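Local coordinates for protein carbonic anhydrase (Neosartorya fumigata, PDB 7COJ) that probably catalyses the reversible hydration of carbon dioxide to hydrogencarbonate and a proton, as a beta-class enzyme with one zinc ion per subunit, at residues A[115-120]-A[145-150]; A[121-126]-A[173-178]; A[179-184]-A[198-203]. All coordinates share one frame; numbering follows the deposited sequence. Where two conformers were deposited one is given.

Following the chain from the N terminus, strand 114-119 carries residues 115-120, and the turn 121-126 comes directly after it. Contact 1 closes a loop of 24 residues when the segment after strand 137-142 returns to the end of strand 114-119. Contact 2 closes a longer loop of 46 residues, when strand 169-175 brings 173-178 to the turn. The two cross along the chain, since their segments alternate, and both reach the zinc and the inhibitor from neighbouring parallel strands. Contact 3 follows in series: helix 179-184, beginning directly after Cys178, meets helix 193-206 across 13 intervening residues and joins the helical layer to the edge of the inhibitor site.

Contact 1. Residues A[115-120]-A[145-150]; sequences LWIGCS and NVIHPA. With ZN (zinc ion), chain E; AZM (5-acetamido-1,3,4-thiadiazole-2-sulfonamide), chain F.
The zinc-bearing end of strand 114-119 is met by Asn145, and Ile117 just before it by Ile147, both from the loop that leads out of strand 137-142 towards helix 152-164. Asn145 lies over the last peptides of the strand: its CB sits 3.5 Å from Gly118 C, and its CA is 4.5 Å from Cys119 CA. With CG set between the backbone N and the carbonyl carbon (chi1 48°), the amide is carried along the strand towards Cys119, where OD1 is 3.7 Å from Cys119 CB. No hydrogen bond crosses between the two segments, so Asn145 meets the strand here by van der Waals contact; one face of its amide packs on Cys173 and Gly174 of the adjacent strand. In the parallel part of the beta-class carbonic anhydrase sheet, strand 114-119 runs between strands 137-142 and 169-175 and delivers a metal ligand at its C-terminal end. Cys119 SG, anti to the backbone N (chi1 -170°), reaches forward to the zinc ion at 2.3 Å. The bound sulfonamide also binds the metal, AZM N1 being 2.1 Å from the zinc, and its oxygen AZM O1 is 3.0 Å from Cys119 SG; His175 and Cys178 supply the other two ligands. Two residues before Cys119, Ile117 meets Ile147 of the loop, the two terminal methyls CD1 to CD1 3.8 Å apart, with the side chains crossing at about a right angle. Ile117 also packs on Ile158 of helix 152-164, while Ile147 touches Ile172 of strand 169-175.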
loop_
_atom_site.group_PDB
_atom_site.type_symbol
_atom_site.label_atom_id
_atom_site.label_comp_id
_atom_site.label_asym_id
_atom_site.label_seq_id
_atom_site.Cartn_x
_atom_site.Cartn_y
_atom_site.Cartn_z
ATOM N N LEU A 115 20.632 0.083 -10.944
ATOM C CA LEU A 115 19.417 -0.400 -10.249
ATOM C C LEU A 115 18.713 -1.348 -11.208
ATOM O O LEU A 115 18.426 -0.965 -12.382
ATOM C CB LEU A 115 18.514 0.771 -9.826
ATOM C CG LEU A 115 17.068 0.388 -9.480
ATOM C CD1 LEU A 115 17.018 -0.572 -8.297
ATOM C CD2 LEU A 115 16.212 1.607 -9.202
ATOM N N TRP A 116 18.487 -2.565 -10.736
ATOM C CA TRP A 116 17.759 -3.622 -11.481
ATOM C C TRP A 116 16.398 -3.798 -10.813
ATOM O O TRP A 116 16.347 -4.083 -9.593
ATOM C CB TRP A 116 18.560 -4.908 -11.450
ATOM C CG TRP A 116 17.942 -6.108 -12.075
ATOM C CD1 TRP A 116 17.040 -6.953 -11.507
ATOM C CD2 TRP A 116 18.250 -6.654 -13.360
ATOM N NE1 TRP A 116 16.762 -7.983 -12.357
ATOM C CE2 TRP A 116 17.488 -7.829 -13.507
ATOM C CE3 TRP A 116 19.093 -6.270 -14.404
ATOM C CZ2 TRP A 116 17.544 -8.620 -14.645
ATOM C CZ3 TRP A 116 19.159 -7.056 -15.523
ATOM C CH2 TRP A 116 18.399 -8.219 -15.643
ATOM N N ILE A 117 15.343 -3.640 -11.594
ATOM C CA ILE A 117 13.964 -4.015 -11.208
ATOM C C ILE A 117 13.570 -5.182 -12.117
ATOM O O ILE A 117 13.465 -4.985 -13.355
ATOM C CB ILE A 117 13.025 -2.806 -11.338
ATOM C CG1 ILE A 117 13.484 -1.669 -10.427
ATOM C CG2 ILE A 117 11.582 -3.214 -11.079
ATOM C CD1 ILE A 117 12.690 -0.407 -10.572
ATOM N N GLY A 118 13.407 -6.360 -11.538
ATOM C CA GLY A 118 13.083 -7.561 -12.313
ATOM C C GLY A 118 12.042 -8.424 -11.633
ATOM O O GLY A 118 11.520 -8.065 -10.576
ATOM N N CYS A 119 11.795 -9.582 -12.229
ATOM C CA CYS A 119 10.823 -10.542 -11.701
ATOM C C CYS A 119 11.478 -11.354 -10.581
ATOM O O CYS A 119 12.689 -11.652 -10.651
ATOM C CB CYS A 119 10.251 -11.410 -12.805
ATOM S SG CYS A 119 8.903 -12.348 -12.181
ATOM N N SER A 120 10.672 -11.741 -9.606
ATOM C CA SER A 120 11.046 -12.679 -8.501
ATOM C C SER A 120 11.353 -14.063 -9.058
ATOM O O SER A 120 11.952 -14.881 -8.355
ATOM C CB SER A 120 9.931 -12.714 -7.506
ATOM O OG SER A 120 9.830 -11.448 -6.871
ATOM N N ASN A 145 7.750 -8.014 -12.272
ATOM C CA ASN A 145 8.501 -6.739 -12.413
ATOM C C ASN A 145 7.500 -5.606 -12.671
ATOM O O ASN A 145 7.735 -4.789 -13.556
ATOM C CB ASN A 145 9.592 -6.822 -13.503
ATOM C CG ASN A 145 9.162 -7.406 -14.831
ATOM O OD1 ASN A 145 9.160 -8.636 -15.009
ATOM N ND2 ASN A 145 8.825 -6.530 -15.786
ATOM N N VAL A 146 6.448 -5.528 -11.862
ATOM C CA VAL A 146 5.365 -4.520 -12.011
ATOM C C VAL A 146 5.712 -3.287 -11.190
ATOM O O VAL A 146 6.066 -3.433 -10.018
ATOM C CB VAL A 146 4.002 -5.093 -11.600
ATOM C CG1 VAL A 146 2.912 -4.037 -11.715
ATOM C CG2 VAL A 146 3.668 -6.305 -12.439
ATOM N N ILE A 147 5.619 -2.113 -11.795
ATOM C CA ILE A 147 5.749 -0.832 -11.059
ATOM C C ILE A 147 4.362 -0.222 -10.892
ATOM O O ILE A 147 3.851 0.378 -11.824
ATOM C CB ILE A 147 6.759 0.087 -11.760
ATOM C CG1 ILE A 147 8.098 -0.651 -11.871
ATOM C CG2 ILE A 147 6.873 1.402 -11.007
ATOM C CD1 ILE A 147 9.260 0.212 -12.185
ATOM N N HIS A 148 3.777 -0.379 -9.705
ATOM C CA HIS A 148 2.544 0.320 -9.286
ATOM C C HIS A 148 3.018 1.722 -8.912
ATOM O O HIS A 148 3.962 1.868 -8.120
ATOM C CB HIS A 148 1.891 -0.340 -8.071
ATOM C CG HIS A 148 1.331 -1.702 -8.299
ATOM N ND1 HIS A 148 -0.043 -1.895 -8.416
ATOM C CD2 HIS A 148 1.922 -2.905 -8.429
ATOM C CE1 HIS A 148 -0.266 -3.179 -8.568
ATOM N NE2 HIS A 148 0.929 -3.834 -8.594
ATOM N N PRO A 149 2.436 2.778 -9.498
ATOM C CA PRO A 149 2.951 4.130 -9.248
ATOM C C PRO A 149 3.062 4.496 -7.760
ATOM O O PRO A 149 4.058 5.126 -7.393
ATOM C CB PRO A 149 1.977 5.032 -9.992
ATOM C CG PRO A 149 1.392 4.132 -11.081
ATOM C CD PRO A 149 1.335 2.736 -10.479
ATOM N N ALA A 150 2.116 4.076 -6.919
ATOM C CA ALA A 150 2.105 4.510 -5.498
ATOM C C ALA A 150 2.553 3.372 -4.555
ATOM O O ALA A 150 2.346 3.514 -3.343
ATOM C CB ALA A 150 0.751 5.039 -5.112
HETATM ZN ZN ZN E . 8.006 -13.508 -13.983
HETATM C C1 AZM F . 5.244 -16.093 -11.820
HETATM C C2 AZM F . 2.959 -16.650 -11.650
HETATM C C3 AZM F . 0.866 -15.932 -10.685
HETATM C C4 AZM F . -0.550 -16.357 -10.429
HETATM N N1 AZM F . 7.389 -15.385 -13.243
HETATM N N2 AZM F . 3.638 -17.498 -12.386
HETATM N N3 AZM F . 4.984 -17.193 -12.426
HETATM N N4 AZM F . 1.618 -16.817 -11.399
HETATM O O1 AZM F . 6.604 -14.097 -11.261
HETATM O O2 AZM F . 7.635 -16.357 -11.033
HETATM O O3 AZM F . 1.356 -14.900 -10.261
HETATM S S1 AZM F . 6.866 -15.403 -11.749
HETATM S S2 AZM F . 3.910 -15.363 -11.037
#

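Contact 2. Residues A[121-126]-A[173-178]; sequences DSRCPE and CGHTKC. With ZN (zinc ion), chain E; AZM (5-acetamido-1,3,4-thiadiazole-2-sulfonamide), chain F.
Asp121 to Cys124 form a type I beta turn, closed by Cys124 N to Asp121 O at 3.0 Å, which faces the end of strand 169-175 with the CA atoms of Cys124 and His175 7.8 Å apart. The Asp121 and His175 side chains cross at about a right angle, carboxylate and ring planes 65° apart, with Asp121 OD2 3.2 Å from His175 CE1. Arg123 grips that carboxylate side-on: NE meets the syn lone pair of OD1 almost in the guanidinium plane, and NH2 makes a salt bridge of 2.8 Å to Asp121 OD2. OD1 also takes the backbone N of Arg123 on its anti lone pair, an Asx turn that fixes the carboxylate's rotation. Beyond it, Arg123 NH2 gives a weak hydrogen bond to Lys177 O (3.1 Å, 132°), tying the turn to the loop. His175 NE2 binds the zinc ion at 2.1 Å, and Cys178 SG binds it at 2.4 Å; Cys119 and the sulfonamide nitrogen AZM N1 complete the four ligands. Cys124 SG, in the conformer given, lies over one face of the His175 ring and Cys178 CB over the opposite face. Asp121 binds zinc in another structure of this protein; here its OD2 lies 2.9 Å from AZM N1 instead. Asp121 pairs with Arg123 and the inhibitor holds the fourth metal position, consistent with the aspartate giving up its zinc place to an outside ligand.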
loop_
_atom_site.group_PDB
_atom_site.type_symbol
_atom_site.label_atom_id
_atom_site.label_comp_id
_atom_site.label_asym_id
_atom_site.label_seq_id
_atom_site.Cartn_x
_atom_site.Cartn_y
_atom_site.Cartn_z
ATOM N N ASP A 121 10.888 -14.365 -10.275
ATOM C CA ASP A 121 11.071 -15.686 -10.917
ATOM C C ASP A 121 12.494 -16.191 -10.626
ATOM O O ASP A 121 13.477 -15.449 -10.883
ATOM C CB ASP A 121 10.790 -15.617 -12.439
ATOM C CG ASP A 121 10.703 -16.961 -13.126
ATOM O OD1 ASP A 121 11.728 -17.717 -13.148
ATOM O OD2 ASP A 121 9.645 -17.224 -13.657
ATOM N N SER A 122 12.601 -17.422 -10.125
ATOM C CA SER A 122 13.859 -18.043 -9.668
ATOM C C SER A 122 14.852 -18.123 -10.829
ATOM O O SER A 122 16.056 -18.231 -10.544
ATOM C CB SER A 122 13.619 -19.386 -9.084
ATOM O OG SER A 122 13.074 -20.286 -10.060
ATOM N N ARG A 123 14.381 -18.104 -12.064
ATOM C CA ARG A 123 15.255 -18.217 -13.251
ATOM C C ARG A 123 15.909 -16.873 -13.616
ATOM O O ARG A 123 16.747 -16.923 -14.523
ATOM C CB ARG A 123 14.466 -18.790 -14.440
ATOM C CG ARG A 123 13.864 -20.151 -14.140
ATOM C CD ARG A 123 12.817 -20.636 -15.131
ATOM N NE ARG A 123 11.627 -19.825 -15.065
ATOM C CZ ARG A 123 10.567 -19.943 -15.859
ATOM N NH1 ARG A 123 10.479 -20.962 -16.715
ATOM N NH2 ARG A 123 9.532 -19.118 -15.711
ATOM N N CYS A 124 15.627 -15.746 -12.935
ATOM C CA CYS A 124 16.180 -14.406 -13.287
ATOM C C CYS A 124 17.014 -13.781 -12.164
ATOM O O CYS A 124 16.772 -12.638 -11.772
ATOM C CB CYS A 124 15.031 -13.466 -13.630
ATOM S SG CYS A 124 13.845 -14.169 -14.808
ATOM N N PRO A 125 18.063 -14.451 -11.635
ATOM C CA PRO A 125 18.989 -13.820 -10.691
ATOM C C PRO A 125 19.970 -12.835 -11.355
ATOM O O PRO A 125 20.872 -13.287 -12.073
ATOM C CB PRO A 125 19.764 -15.003 -10.098
ATOM C CG PRO A 125 19.750 -16.040 -11.216
ATOM C CD PRO A 125 18.431 -15.856 -11.915
ATOM N N GLU A 126 19.765 -11.540 -11.127
ATOM C CA GLU A 126 20.387 -10.429 -11.906
ATOM C C GLU A 126 21.915 -10.550 -11.890
ATOM O O GLU A 126 22.531 -10.461 -12.956
ATOM C CB GLU A 126 19.896 -9.054 -11.433
ATOM C CG GLU A 126 20.446 -8.605 -10.084
ATOM C CD GLU A 126 20.180 -9.558 -8.937
ATOM O OE1 GLU A 126 19.013 -10.009 -8.812
ATOM O OE2 GLU A 126 21.138 -9.842 -8.169
ATOM N N CYS A 173 13.696 -5.231 -16.202
ATOM C CA CYS A 173 13.871 -6.497 -16.937
ATOM C C CYS A 173 12.642 -7.400 -16.758
ATOM O O CYS A 173 12.422 -7.879 -15.645
ATOM C CB CYS A 173 15.120 -7.207 -16.450
ATOM S SG CYS A 173 15.529 -8.647 -17.459
ATOM N N GLY A 174 11.890 -7.607 -17.825
ATOM C CA GLY A 174 10.870 -8.657 -17.926
ATOM C C GLY A 174 11.492 -9.941 -18.422
ATOM O O GLY A 174 12.687 -9.949 -18.744
ATOM N N HIS A 175 10.716 -11.020 -18.567
ATOM C CA HIS A 175 11.320 -12.287 -19.034
ATOM C C HIS A 175 10.278 -13.084 -19.815
ATOM O O HIS A 175 9.078 -12.831 -19.658
ATOM C CB HIS A 175 11.978 -13.044 -17.870
ATOM C CG HIS A 175 10.978 -13.599 -16.933
ATOM N ND1 HIS A 175 10.598 -14.940 -16.965
ATOM C CD2 HIS A 175 10.276 -13.000 -15.954
ATOM C CE1 HIS A 175 9.679 -15.146 -16.027
ATOM N NE2 HIS A 175 9.519 -13.992 -15.403
ATOM N N THR A 176 10.754 -13.998 -20.649
ATOM C CA THR A 176 9.914 -14.950 -21.399
ATOM C C THR A 176 9.386 -15.961 -20.383
ATOM O O THR A 176 10.100 -16.219 -19.382
ATOM C CB THR A 176 10.685 -15.596 -22.554
ATOM O OG1 THR A 176 11.740 -16.401 -22.022
ATOM C CG2 THR A 176 11.242 -14.575 -23.528
ATOM N N LYS A 177 8.201 -16.502 -20.635
ATOM C CA LYS A 177 7.551 -17.525 -19.772
ATOM C C LYS A 177 7.294 -16.923 -18.379
ATOM O O LYS A 177 7.436 -17.636 -17.393
ATOM C CB LYS A 177 8.453 -18.758 -19.687
ATOM C CG LYS A 177 8.940 -19.303 -21.027
ATOM C CD LYS A 177 7.820 -19.853 -21.825
ATOM C CE LYS A 177 7.514 -21.272 -21.392
ATOM N NZ LYS A 177 6.063 -21.596 -21.405
ATOM N N CYS A 178 6.989 -15.626 -18.295
ATOM C CA CYS A 178 6.591 -14.973 -17.020
ATOM C C CYS A 178 5.156 -15.399 -16.719
ATOM O O CYS A 178 4.238 -14.935 -17.410
ATOM C CB CYS A 178 6.769 -13.461 -17.045
ATOM S SG CYS A 178 6.356 -12.685 -15.492
HETATM ZN ZN ZN E . 8.006 -13.508 -13.983
HETATM C C1 AZM F . 5.244 -16.093 -11.820
HETATM C C2 AZM F . 2.959 -16.650 -11.650
HETATM C C3 AZM F . 0.866 -15.932 -10.685
HETATM C C4 AZM F . -0.550 -16.357 -10.429
HETATM N N1 AZM F . 7.389 -15.385 -13.243
HETATM N N2 AZM F . 3.638 -17.498 -12.386
HETATM N N3 AZM F . 4.984 -17.193 -12.426
HETATM N N4 AZM F . 1.618 -16.817 -11.399
HETATM O O1 AZM F . 6.604 -14.097 -11.261
HETATM O O2 AZM F . 7.635 -16.357 -11.033
HETATM O O3 AZM F . 1.356 -14.900 -10.261
HETATM S S1 AZM F . 6.866 -15.403 -11.749
HETATM S S2 AZM F . 3.910 -15.363 -11.037
#

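Contact 3. Residues A[179-184]-A[198-203]; sequences GGVAAA and IPLRQL. With AZM (5-acetamido-1,3,4-thiadiazole-2-sulfonamide), chain F.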
loop_
_atom_site.group_PDB
_atom_site.type_symbol
_atom_site.label_atom_id
_atom_site.label_comp_id
_atom_site.label_asym_id
_atom_site.label_seq_id
_atom_site.Cartn_x
_atom_site.Cartn_y
_atom_site.Cartn_z
ATOM N N GLY A 179 4.983 -16.249 -15.699
ATOM C CA GLY A 179 3.648 -16.743 -15.329
ATOM C C GLY A 179 2.799 -15.643 -14.704
ATOM O O GLY A 179 1.584 -15.782 -14.718
ATOM N N GLY A 180 3.414 -14.590 -14.132
ATOM C CA GLY A 180 2.664 -13.403 -13.692
ATOM C C GLY A 180 1.952 -12.729 -14.856
ATOM O O GLY A 180 0.731 -12.447 -14.766
ATOM N N VAL A 181 2.676 -12.470 -15.931
ATOM C CA VAL A 181 2.108 -11.905 -17.194
ATOM C C VAL A 181 1.022 -12.871 -17.713
ATOM O O VAL A 181 -0.076 -12.411 -18.043
ATOM C CB VAL A 181 3.230 -11.649 -18.213
ATOM C CG1 VAL A 181 2.663 -11.270 -19.580
ATOM C CG2 VAL A 181 4.193 -10.577 -17.712
ATOM N N ALA A 182 1.305 -14.175 -17.769
ATOM C CA ALA A 182 0.355 -15.199 -18.258
ATOM C C ALA A 182 -0.910 -15.187 -17.388
ATOM O O ALA A 182 -1.997 -15.232 -17.959
ATOM C CB ALA A 182 0.986 -16.575 -18.305
ATOM N N ALA A 183 -0.784 -15.080 -16.054
ATOM C CA ALA A 183 -1.944 -15.044 -15.136
ATOM C C ALA A 183 -2.832 -13.841 -15.470
ATOM O O ALA A 183 -4.052 -13.979 -15.393
ATOM C CB ALA A 183 -1.481 -15.017 -13.699
ATOM N N ALA A 184 -2.266 -12.690 -15.830
ATOM C CA ALA A 184 -3.036 -11.472 -16.148
ATOM C C ALA A 184 -3.840 -11.661 -17.438
ATOM O O ALA A 184 -4.878 -10.985 -17.617
ATOM C CB ALA A 184 -2.118 -10.292 -16.254
ATOM N N ILE A 198 -3.147 -5.977 -11.299
ATOM C CA ILE A 198 -4.059 -4.996 -11.954
ATOM C C ILE A 198 -3.345 -4.222 -13.065
ATOM O O ILE A 198 -3.939 -4.005 -14.106
ATOM C CB ILE A 198 -4.699 -4.049 -10.919
ATOM C CG1 ILE A 198 -5.873 -4.727 -10.210
ATOM C CG2 ILE A 198 -5.153 -2.748 -11.587
ATOM C CD1 ILE A 198 -6.421 -3.925 -9.040
ATOM N N PRO A 199 -2.107 -3.706 -12.898
ATOM C CA PRO A 199 -1.482 -2.938 -13.983
ATOM C C PRO A 199 -1.318 -3.751 -15.276
ATOM O O PRO A 199 -1.393 -3.166 -16.334
ATOM C CB PRO A 199 -0.141 -2.482 -13.384
ATOM C CG PRO A 199 -0.408 -2.493 -11.874
ATOM C CD PRO A 199 -1.284 -3.722 -11.673
ATOM N N LEU A 200 -1.120 -5.072 -15.173
ATOM C CA LEU A 200 -1.033 -5.972 -16.353
ATOM C C LEU A 200 -2.414 -6.100 -16.999
ATOM O O LEU A 200 -2.494 -6.065 -18.225
ATOM C CB LEU A 200 -0.456 -7.326 -15.951
ATOM C CG LEU A 200 1.042 -7.319 -15.661
ATOM C CD1 LEU A 200 1.430 -8.550 -14.858
ATOM C CD2 LEU A 200 1.827 -7.292 -16.922
ATOM N N ARG A 201 -3.479 -6.171 -16.195
ATOM C CA ARG A 201 -4.861 -6.238 -16.722
ATOM C C ARG A 201 -5.247 -4.877 -17.319
ATOM O O ARG A 201 -5.979 -4.870 -18.320
ATOM C CB ARG A 201 -5.826 -6.756 -15.665
ATOM C CG ARG A 201 -5.613 -8.222 -15.323
ATOM C CD ARG A 201 -6.678 -8.802 -14.408
ATOM N NE ARG A 201 -6.650 -10.242 -14.517
ATOM C CZ ARG A 201 -6.258 -11.076 -13.568
ATOM N NH1 ARG A 201 -5.870 -10.646 -12.379
ATOM N NH2 ARG A 201 -6.288 -12.373 -13.797
ATOM N N GLN A 202 -4.721 -3.770 -16.809
ATOM C CA GLN A 202 -4.958 -2.434 -17.423
ATOM C C GLN A 202 -4.371 -2.432 -18.847
ATOM O O GLN A 202 -5.074 -1.975 -19.781
ATOM C CB GLN A 202 -4.395 -1.304 -16.566
ATOM C CG GLN A 202 -5.165 -1.119 -15.258
ATOM C CD GLN A 202 -4.574 -0.033 -14.390
ATOM O OE1 GLN A 202 -3.369 0.024 -14.173
ATOM N NE2 GLN A 202 -5.433 0.846 -13.899
ATOM N N LEU A 203 -3.159 -2.958 -19.014
ATOM C CA LEU A 203 -2.478 -3.075 -20.339
ATOM C C LEU A 203 -3.256 -4.041 -21.224
ATOM O O LEU A 203 -3.476 -3.726 -22.404
ATOM C CB LEU A 203 -1.038 -3.535 -20.120
ATOM C CG LEU A 203 -0.118 -2.450 -19.567
ATOM C CD1 LEU A 203 1.214 -3.058 -19.136
ATOM C CD2 LEU A 203 0.087 -1.355 -20.633
HETATM C C1 AZM F . 5.244 -16.093 -11.820
HETATM C C2 AZM F . 2.959 -16.650 -11.650
HETATM C C3 AZM F . 0.866 -15.932 -10.685
HETATM C C4 AZM F . -0.550 -16.357 -10.429
HETATM N N1 AZM F . 7.389 -15.385 -13.243
HETATM N N2 AZM F . 3.638 -17.498 -12.386
HETATM N N3 AZM F . 4.984 -17.193 -12.426
HETATM N N4 AZM F . 1.618 -16.817 -11.399
HETATM O O1 AZM F . 6.604 -14.097 -11.261
HETATM O O2 AZM F . 7.635 -16.357 -11.033
HETATM O O3 AZM F . 1.356 -14.900 -10.261
HETATM S S1 AZM F . 6.866 -15.403 -11.749
HETATM S S2 AZM F . 3.910 -15.363 -11.037
#
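The guanidinium of Arg201 lies with one face on the backbone of Ala184, whose CA is 3.9 Å above the plane and offset toward the rim. Ala183 O approaches it obliquely, 3.2 Å from Arg201 NH2, but the angle is too poor for a hydrogen bond; NH2 bonds instead to Gly186 O, two residues after Ala184. The arm of Arg201, extended from CG to NE, carries the guanidinium alongside Ala183 and Ala184. Here the backbones come near each other, Ala184 CB touching Leu200 CB at 3.4 Å, tighter than usual van der Waals contact. With alanine at the crossing, the segment axes approach to 9.1 Å at a crossing angle of -57°. Leu200 points at helix 179-184 and spreads its two methyls over the preceding turn, CD1 4.0 Å from Gly180 O and CD2 4.1 Å from Val181 CG2. The Val181 and Leu200 side chains cross at about a right angle. The other end of helix 179-184 serves the active site: Cys178, the zinc ligand, is its N-cap, and the thiadiazole of the inhibitor rests on the first turn, with AZM N2 3.0 Å from Gly179 CA. Ala183 CB touches the acetamide methyl, AZM C4, at 3.7 Å. Helix 193-206 is kinked at Pro199, whose N has no hydrogen to donate, and the N of Leu200 also makes no bond to the turn before. Helix 216-236 packs against both helices, with Leu223 on Val181 and Leu203 and Asn227 on Leu200. Ala144 and Val146, in the loop after strand 137-142, touch Leu200 as well, and Ser282 of the third subunit packs on Arg201.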